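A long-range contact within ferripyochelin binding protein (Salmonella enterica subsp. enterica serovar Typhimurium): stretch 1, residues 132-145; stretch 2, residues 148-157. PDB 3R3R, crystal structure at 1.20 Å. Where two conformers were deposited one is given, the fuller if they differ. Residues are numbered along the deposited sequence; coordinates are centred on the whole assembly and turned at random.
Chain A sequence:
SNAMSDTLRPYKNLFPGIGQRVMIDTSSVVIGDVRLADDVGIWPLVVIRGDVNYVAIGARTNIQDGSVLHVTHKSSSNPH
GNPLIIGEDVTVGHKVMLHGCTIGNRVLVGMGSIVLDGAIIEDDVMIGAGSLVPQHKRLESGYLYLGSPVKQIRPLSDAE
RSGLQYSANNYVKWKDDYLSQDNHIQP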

# COMPACT_ATOMS: atom_id res chain seq x y z
N LEU A 132 -9.40 0.58 -11.91
CA LEU A 132 -10.14 1.23 -10.84
C LEU A 132 -10.98 0.17 -10.13
O LEU A 132 -11.78 -0.49 -10.76
CB LEU A 132 -11.01 2.37 -11.38
CG LEU A 132 -11.70 3.20 -10.29
CD1 LEU A 132 -11.88 4.64 -10.73
CD2 LEU A 132 -12.99 2.56 -9.96
N VAL A 133 -10.78 0.05 -8.82
CA VAL A 133 -11.56 -0.88 -8.01
C VAL A 133 -12.55 -0.05 -7.20
O VAL A 133 -12.13 0.71 -6.33
CB VAL A 133 -10.65 -1.69 -7.06
CG1 VAL A 133 -11.48 -2.65 -6.23
CG2 VAL A 133 -9.54 -2.43 -7.83
N PRO A 134 -13.85 -0.15 -7.53
CA PRO A 134 -14.89 0.66 -6.87
C PRO A 134 -15.03 0.44 -5.38
O PRO A 134 -14.56 -0.57 -4.83
CB PRO A 134 -16.18 0.19 -7.56
CG PRO A 134 -15.76 -0.19 -8.89
CD PRO A 134 -14.40 -0.85 -8.70
N GLN A 135 -15.70 1.37 -4.72
CA GLN A 135 -16.00 1.22 -3.29
C GLN A 135 -16.72 -0.09 -3.03
O GLN A 135 -17.62 -0.47 -3.79
CB GLN A 135 -16.86 2.37 -2.76
CG GLN A 135 -16.07 3.66 -2.64
CD GLN A 135 -16.85 4.76 -1.92
OE1 GLN A 135 -18.08 4.78 -1.95
NE2 GLN A 135 -16.14 5.67 -1.27
N HIS A 136 -16.31 -0.77 -1.97
CA HIS A 136 -16.97 -1.97 -1.47
C HIS A 136 -16.85 -3.19 -2.37
O HIS A 136 -17.42 -4.22 -2.07
CB HIS A 136 -18.44 -1.69 -1.13
CG HIS A 136 -18.60 -0.52 -0.21
ND1 HIS A 136 -18.10 -0.53 1.07
CD2 HIS A 136 -19.11 0.71 -0.42
CE1 HIS A 136 -18.33 0.65 1.63
NE2 HIS A 136 -18.94 1.42 0.75
N LYS A 137 -16.05 -3.10 -3.43
CA LYS A 137 -15.87 -4.24 -4.32
C LYS A 137 -14.94 -5.29 -3.71
O LYS A 137 -13.87 -4.95 -3.23
CB LYS A 137 -15.25 -3.75 -5.63
CG LYS A 137 -14.95 -4.80 -6.69
CD LYS A 137 -16.18 -5.26 -7.41
CE LYS A 137 -15.77 -6.17 -8.58
NZ LYS A 137 -16.94 -6.62 -9.37
N ARG A 138 -15.36 -6.56 -3.74
CA ARG A 138 -14.52 -7.66 -3.28
C ARG A 138 -13.88 -8.33 -4.50
O ARG A 138 -14.59 -8.70 -5.44
CB ARG A 138 -15.35 -8.68 -2.49
CG ARG A 138 -14.57 -9.93 -2.10
CD ARG A 138 -15.40 -10.88 -1.27
NE ARG A 138 -15.57 -10.38 0.09
CZ ARG A 138 -14.70 -10.56 1.08
NH1 ARG A 138 -13.57 -11.23 0.88
NH2 ARG A 138 -14.95 -10.04 2.28
N LEU A 139 -12.56 -8.49 -4.48
CA LEU A 139 -11.84 -9.18 -5.55
C LEU A 139 -11.40 -10.55 -5.04
O LEU A 139 -10.62 -10.66 -4.09
CB LEU A 139 -10.60 -8.40 -5.99
CG LEU A 139 -10.89 -6.98 -6.51
CD1 LEU A 139 -9.72 -6.47 -7.33
CD2 LEU A 139 -12.17 -6.93 -7.33
N GLU A 140 -11.92 -11.58 -5.68
CA GLU A 140 -11.71 -12.97 -5.33
C GLU A 140 -10.26 -13.41 -5.53
O GLU A 140 -9.64 -13.13 -6.56
CB GLU A 140 -12.64 -13.79 -6.24
CG GLU A 140 -12.67 -15.26 -6.07
CD GLU A 140 -13.77 -15.95 -6.89
OE1 GLU A 140 -14.35 -15.38 -7.85
OE2 GLU A 140 -14.05 -17.11 -6.56
N SER A 141 -9.75 -14.18 -4.56
CA SER A 141 -8.39 -14.68 -4.59
C SER A 141 -8.07 -15.49 -5.84
O SER A 141 -8.89 -16.30 -6.29
CB SER A 141 -8.15 -15.53 -3.34
OG SER A 141 -6.85 -16.07 -3.35
N GLY A 142 -6.88 -15.29 -6.41
CA GLY A 142 -6.38 -16.15 -7.46
C GLY A 142 -6.69 -15.75 -8.89
O GLY A 142 -6.50 -16.55 -9.81
N TYR A 143 -7.12 -14.50 -9.07
CA TYR A 143 -7.53 -13.99 -10.38
C TYR A 143 -6.82 -12.71 -10.76
O TYR A 143 -6.28 -11.98 -9.91
CB TYR A 143 -9.04 -13.72 -10.42
CG TYR A 143 -9.87 -14.98 -10.40
CD1 TYR A 143 -10.13 -15.65 -9.21
CD2 TYR A 143 -10.38 -15.52 -11.58
CE1 TYR A 143 -10.87 -16.82 -9.19
CE2 TYR A 143 -11.14 -16.68 -11.57
CZ TYR A 143 -11.37 -17.32 -10.38
OH TYR A 143 -12.13 -18.47 -10.39
N LEU A 144 -6.81 -12.47 -12.07
CA LEU A 144 -6.42 -11.21 -12.68
C LEU A 144 -7.66 -10.34 -12.87
O LEU A 144 -8.67 -10.80 -13.40
CB LEU A 144 -5.80 -11.48 -14.05
CG LEU A 144 -5.54 -10.24 -14.91
CD1 LEU A 144 -4.47 -9.37 -14.27
CD2 LEU A 144 -5.11 -10.63 -16.32
N TYR A 145 -7.55 -9.08 -12.44
CA TYR A 145 -8.59 -8.08 -12.64
C TYR A 145 -8.00 -6.92 -13.39
O TYR A 145 -6.86 -6.51 -13.12
CB TYR A 145 -9.09 -7.58 -11.28
CG TYR A 145 -9.67 -8.71 -10.47
CD1 TYR A 145 -11.02 -9.02 -10.56
CD2 TYR A 145 -8.85 -9.50 -9.68
CE1 TYR A 145 -11.54 -10.08 -9.85
CE2 TYR A 145 -9.36 -10.56 -8.96
CZ TYR A 145 -10.72 -10.84 -9.05
OH TYR A 145 -11.25 -11.90 -8.36
N SER A 148 -11.41 -0.19 -15.80
CA SER A 148 -11.98 0.89 -15.01
C SER A 148 -13.50 0.97 -15.26
O SER A 148 -13.93 1.57 -16.25
CB SER A 148 -11.29 2.20 -15.38
OG SER A 148 -11.85 3.30 -14.69
N PRO A 149 -14.32 0.36 -14.38
CA PRO A 149 -13.97 -0.41 -13.19
C PRO A 149 -13.51 -1.82 -13.56
O PRO A 149 -13.77 -2.32 -14.67
CB PRO A 149 -15.29 -0.47 -12.41
CG PRO A 149 -16.33 -0.49 -13.47
CD PRO A 149 -15.79 0.41 -14.58
N VAL A 150 -12.83 -2.48 -12.64
CA VAL A 150 -12.23 -3.77 -12.98
C VAL A 150 -13.26 -4.83 -13.32
O VAL A 150 -14.36 -4.86 -12.77
CB VAL A 150 -11.34 -4.34 -11.84
CG1 VAL A 150 -10.07 -3.53 -11.68
CG2 VAL A 150 -12.12 -4.47 -10.51
N LYS A 151 -12.84 -5.74 -14.18
CA LYS A 151 -13.56 -6.97 -14.47
C LYS A 151 -12.62 -8.12 -14.10
O LYS A 151 -11.44 -8.00 -14.23
CB LYS A 151 -13.88 -7.08 -15.96
CG LYS A 151 -14.75 -5.97 -16.49
CD LYS A 151 -16.04 -5.94 -15.73
CE LYS A 151 -17.12 -5.10 -16.45
NZ LYS A 151 -17.08 -3.63 -16.20
N GLN A 152 -13.19 -9.23 -13.65
CA GLN A 152 -12.42 -10.44 -13.41
C GLN A 152 -12.13 -11.07 -14.76
O GLN A 152 -13.07 -11.46 -15.46
CB GLN A 152 -13.22 -11.41 -12.55
CG GLN A 152 -12.38 -12.58 -12.06
CD GLN A 152 -13.19 -13.60 -11.30
OE1 GLN A 152 -13.19 -13.65 -10.07
NE2 GLN A 152 -13.89 -14.44 -12.05
N ILE A 153 -10.86 -11.19 -15.13
CA ILE A 153 -10.49 -11.62 -16.48
C ILE A 153 -10.34 -13.14 -16.55
O ILE A 153 -10.94 -13.79 -17.41
CB ILE A 153 -9.17 -10.94 -16.94
CG1 ILE A 153 -9.27 -9.42 -16.80
CG2 ILE A 153 -8.81 -11.33 -18.37
CD1 ILE A 153 -10.38 -8.83 -17.61
N ARG A 154 -9.57 -13.70 -15.62
CA ARG A 154 -9.22 -15.12 -15.68
C ARG A 154 -8.41 -15.47 -14.44
O ARG A 154 -7.88 -14.58 -13.78
CB ARG A 154 -8.37 -15.40 -16.92
CG ARG A 154 -7.08 -14.60 -16.95
CD ARG A 154 -6.16 -15.14 -18.02
NE ARG A 154 -4.99 -14.29 -18.23
CZ ARG A 154 -3.92 -14.23 -17.42
NH1 ARG A 154 -3.87 -14.98 -16.33
NH2 ARG A 154 -2.91 -13.43 -17.71
N PRO A 155 -8.30 -16.77 -14.12
CA PRO A 155 -7.40 -17.15 -13.03
C PRO A 155 -5.97 -16.80 -13.38
O PRO A 155 -5.58 -16.79 -14.55
CB PRO A 155 -7.55 -18.68 -12.96
CG PRO A 155 -8.91 -18.93 -13.54
CD PRO A 155 -9.04 -17.93 -14.65
N LEU A 156 -5.19 -16.49 -12.35
CA LEU A 156 -3.75 -16.34 -12.50
C LEU A 156 -3.14 -17.67 -12.91
O LEU A 156 -3.52 -18.73 -12.38
CB LEU A 156 -3.11 -15.95 -11.16
CG LEU A 156 -3.51 -14.56 -10.66
CD1 LEU A 156 -2.69 -14.22 -9.42
CD2 LEU A 156 -3.31 -13.49 -11.73
N SER A 157 -2.21 -17.62 -13.86
CA SER A 157 -1.44 -18.81 -14.18
C SER A 157 -0.56 -19.14 -12.98
O SER A 157 -0.33 -18.29 -12.10
CB SER A 157 -0.55 -18.57 -15.39
OG SER A 157 0.48 -17.65 -15.02
O HOH W 1 -5.23 -19.03 -10.08

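This contact is an antiparallel strand pairing between residues 143-145 and 151-155, continued by one backbone hydrogen bond at Gly 142, joined by another from Val 150 to the separate strand at Leu 132, and filled in by apolar side chains around Val 150. The two strands run at 152° to each other, and their axes approach to 4.7 Å. Together the stretches bury 904 Å² of surface.

The backbone of Leu 144 makes the central link. Its N donates to Arg 154 O at 2.9 Å, and its O accepts from Ile 153 N at 2.8 Å. Both bonds are nearly straight. The two partners are successive residues, so the register is not that of a regular ladder. Ile 153, with phi/psi of -90/-51, departs from extended strand geometry at this point. On one side of Leu 144, Tyr 143 pairs with Pro 155, their CA atoms 4.1 Å apart. On the other, Tyr 145 pairs with Gln 152 at a CA-CA distance of 4.6 Å. Both are non-hydrogen-bonded pairs. Close CA-H...O contacts add to the backbone packing, as between Tyr 145 CA and Lys 151 O at 3.3 Å.

Beyond the strand, Leu 156 N donates to Gly 142 O at 2.9 Å. A water O lies 2.8 Å from Gly 142 O and 2.9 Å from Leu 156 O, and so sits between the same two residues. Gly 142 is the third residue of a type II turn from Glu 140 to Tyr 143. Its phi/psi of 92/15 would jam a CB against the carbonyl O of the residue before, which calls for glycine. At the start of stretch 2, Val 150 N donates to Leu 132 O at 2.9 Å, with a more bent angle of 139°. Next to it, a cis peptide bond precedes Pro 149, and the ring of this proline meets Pro 134, with Pro 149 CB 3.6 Å from Pro 134 CG.

Val 150 is buried and points toward stretch 1. Its CG1 lies 4.0 Å from Val 133 CG2, its CG2 lies 4.0 Å from Leu 139 CD2, and its CB lies 4.0 Å from Tyr 145 CB. These contacts let one small branched side chain join three separate parts of stretch 1.

Leu 144 has more of its area covered by the other stretch than any other residue of stretch 1. Its CB is 4.0 Å from Leu 156 CD2, and its CD2 is 4.1 Å from Ile 153 CB. The same CD2 sits over one face of the Arg 154 guanidinium, 3.8 Å from NH2. The flat group offers a surface for apolar packing there while NH1 and NH2 bond elsewhere in the structure; NH1 also donates to Pro 155 O at 3.1 Å.

Tyr 143 packs its ring against stretch 2. The Gln 152 side chain lies over one face, with Gln 152 CD 3.4 Å from Tyr 143 CD2, and Pro 155 CG comes within 3.7 Å of Tyr 143 CE2. The Tyr 145 hydroxyl reaches back within stretch 1, where OH donates to Glu 140 O at 2.7 Å. This ties the turn to the strand that follows it.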